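PDB 4QTO: betaine aldehyde dehydrogenase, which catalyses the NAD-dependent oxidation of betaine aldehyde to glycine betaine, as a tetrameric member of the aldehyde dehydrogenase family. Local coordinates for residues Val250-Phe255 and Glu498-Ser503. Residues are numbered along the deposited sequence; the frame is centred on the assembly and turned at random. Where two conformers were deposited one is given.
Sequences VDLVSF and EEYLVS
Leu252 carries CG anti to its backbone N (chi1 170°), and Tyr500 has CG anti to its carbonyl carbon (chi1 -68°). These torsions turn the end of the leucine to the phenol ring, and its methyl CD2 lies over one face, the two side chains crossing at about a right angle. Leu252 CD2 lies 4.0 Å from the centroid of the Tyr500 ring, 22° off its normal, a CH-pi contact. Leu252 CD2 is displaced toward the rim, 3.7 Å from Tyr500 CE2. The same methyl also meets the backbone of the turn, with Leu252 CD2 3.5 Å from Glu499 O. A type I turn from Glu498 to Leu501 shapes this piece, closed by the hydrogen bond from Leu501 N to Glu498 O, 3.2 Å.

The far end of the ring is polar. Tyr500 OH and Ser254 OG are 3.7 Å apart and are joined by one water, 2.8 Å from Tyr500 OH and 2.7 Å from Ser254 OG. Strand 252-256 belongs to the mixed sheet of the Rossmann-type NAD-binding domain, and its side chains here meet the turn that leads into strand 501-509. Lys190 NZ, on helix 183-197, hydrogen-bonds Ser254 OG, and Gln176 NE2 hydrogen-bonds Tyr500 OH. Each buried hydroxyl thus has a protein partner besides the shared water, and these bonds, with the methyl on the face, hold the ring's position.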
loop_
_atom_site.group_PDB
_atom_site.type_symbol
_atom_site.label_atom_id
_atom_site.label_comp_id
_atom_site.label_asym_id
_atom_site.label_seq_id
_atom_site.Cartn_x
_atom_site.Cartn_y
_atom_site.Cartn_z
ATOM N N VAL A 250 19.390 6.194 22.480
ATOM C CA VAL A 250 19.226 5.348 21.297
ATOM C C VAL A 250 17.750 4.955 21.129
ATOM O O VAL A 250 17.107 4.578 22.108
ATOM C CB VAL A 250 20.090 4.087 21.407
ATOM C CG1 VAL A 250 19.864 3.144 20.231
ATOM C CG2 VAL A 250 21.561 4.466 21.481
ATOM N N ASP A 251 17.232 5.051 19.895
ATOM C CA ASP A 251 15.841 4.685 19.576
ATOM C C ASP A 251 15.689 3.288 18.945
ATOM O O ASP A 251 14.625 2.693 19.023
ATOM C CB ASP A 251 15.231 5.744 18.670
ATOM C CG ASP A 251 15.163 7.102 19.346
ATOM O OD1 ASP A 251 14.474 7.245 20.399
ATOM O OD2 ASP A 251 15.875 8.030 18.863
ATOM N N LEU A 252 16.760 2.786 18.311
ATOM C CA LEU A 252 16.763 1.452 17.705
ATOM C C LEU A 252 18.170 0.893 17.781
ATOM O O LEU A 252 19.135 1.584 17.431
ATOM C CB LEU A 252 16.361 1.516 16.221
ATOM C CG LEU A 252 16.538 0.239 15.377
ATOM C CD1 LEU A 252 15.563 -0.837 15.783
ATOM C CD2 LEU A 252 16.412 0.555 13.898
ATOM N N VAL A 253 18.266 -0.354 18.227
ATOM C CA VAL A 253 19.524 -1.109 18.214
ATOM C C VAL A 253 19.334 -2.190 17.143
ATOM O O VAL A 253 18.397 -2.999 17.221
ATOM C CB VAL A 253 19.798 -1.796 19.560
ATOM C CG1 VAL A 253 21.105 -2.601 19.464
ATOM C CG2 VAL A 253 19.838 -0.779 20.657
ATOM N N SER A 254 20.188 -2.191 16.123
ATOM C CA SER A 254 20.139 -3.159 15.025
ATOM C C SER A 254 21.426 -4.004 15.080
ATOM O O SER A 254 22.496 -3.469 14.822
ATOM C CB SER A 254 19.999 -2.480 13.671
ATOM O OG SER A 254 19.943 -3.458 12.639
ATOM N N PHE A 255 21.295 -5.290 15.355
ATOM C CA PHE A 255 22.454 -6.183 15.554
ATOM C C PHE A 255 22.343 -7.416 14.679
ATOM O O PHE A 255 21.281 -8.025 14.601
ATOM C CB PHE A 255 22.514 -6.601 17.012
ATOM C CG PHE A 255 23.492 -7.701 17.292
ATOM C CD1 PHE A 255 24.828 -7.423 17.544
ATOM C CD2 PHE A 255 23.081 -9.024 17.285
ATOM C CE1 PHE A 255 25.720 -8.442 17.788
ATOM C CE2 PHE A 255 23.973 -10.042 17.556
ATOM C CZ PHE A 255 25.293 -9.751 17.800
ATOM N N GLU A 498 11.045 0.283 7.045
ATOM C CA GLU A 498 10.128 0.547 8.159
ATOM C C GLU A 498 10.736 0.415 9.548
ATOM O O GLU A 498 10.260 1.040 10.486
ATOM C CB GLU A 498 8.865 -0.313 8.025
ATOM C CG GLU A 498 8.043 0.129 6.833
ATOM C CD GLU A 498 6.849 -0.760 6.498
ATOM O OE1 GLU A 498 6.650 -1.817 7.130
ATOM O OE2 GLU A 498 6.125 -0.374 5.568
ATOM N N GLU A 499 11.811 -0.359 9.685
ATOM C CA GLU A 499 12.485 -0.479 10.963
ATOM C C GLU A 499 13.050 0.885 11.362
ATOM O O GLU A 499 13.197 1.178 12.564
ATOM C CB GLU A 499 13.675 -1.440 10.968
ATOM C CG GLU A 499 13.328 -2.877 10.632
ATOM C CD GLU A 499 12.621 -3.633 11.740
ATOM O OE1 GLU A 499 12.733 -3.204 12.924
ATOM O OE2 GLU A 499 11.924 -4.649 11.385
ATOM N N TYR A 500 13.336 1.732 10.350
ATOM C CA TYR A 500 13.952 3.037 10.546
ATOM C C TYR A 500 12.953 4.193 10.577
ATOM O O TYR A 500 13.366 5.366 10.554
ATOM C CB TYR A 500 15.072 3.261 9.510
ATOM C CG TYR A 500 16.249 2.320 9.765
ATOM C CD1 TYR A 500 16.314 1.049 9.208
ATOM C CD2 TYR A 500 17.272 2.699 10.614
ATOM C CE1 TYR A 500 17.340 0.173 9.533
ATOM C CE2 TYR A 500 18.303 1.838 10.935
ATOM C CZ TYR A 500 18.336 0.586 10.393
ATOM O OH TYR A 500 19.361 -0.293 10.721
ATOM N N LEU A 501 11.661 3.862 10.642
ATOM C CA LEU A 501 10.611 4.842 10.716
ATOM C C LEU A 501 9.801 4.639 11.995
ATOM O O LEU A 501 9.762 3.537 12.582
ATOM C CB LEU A 501 9.652 4.693 9.523
ATOM C CG LEU A 501 10.296 5.005 8.164
ATOM C CD1 LEU A 501 9.331 4.623 7.050
ATOM C CD2 LEU A 501 10.645 6.472 8.093
ATOM N N VAL A 502 9.112 5.708 12.378
ATOM C CA VAL A 502 8.174 5.667 13.503
ATOM C C VAL A 502 6.906 6.394 13.034
ATOM O O VAL A 502 6.988 7.386 12.302
ATOM C CB VAL A 502 8.752 6.287 14.774
ATOM C CG1 VAL A 502 9.171 7.736 14.582
ATOM C CG2 VAL A 502 7.792 6.109 15.945
ATOM N N SER A 503 5.747 5.867 13.429
ATOM C CA SER A 503 4.467 6.479 13.046
ATOM C C SER A 503 3.981 7.439 14.116
ATOM O O SER A 503 4.038 7.145 15.310
ATOM C CB SER A 503 3.396 5.401 12.897
ATOM O OG SER A 503 3.682 4.534 11.822
HETATM O O HOH W 1 18.518 -2.893 10.391
#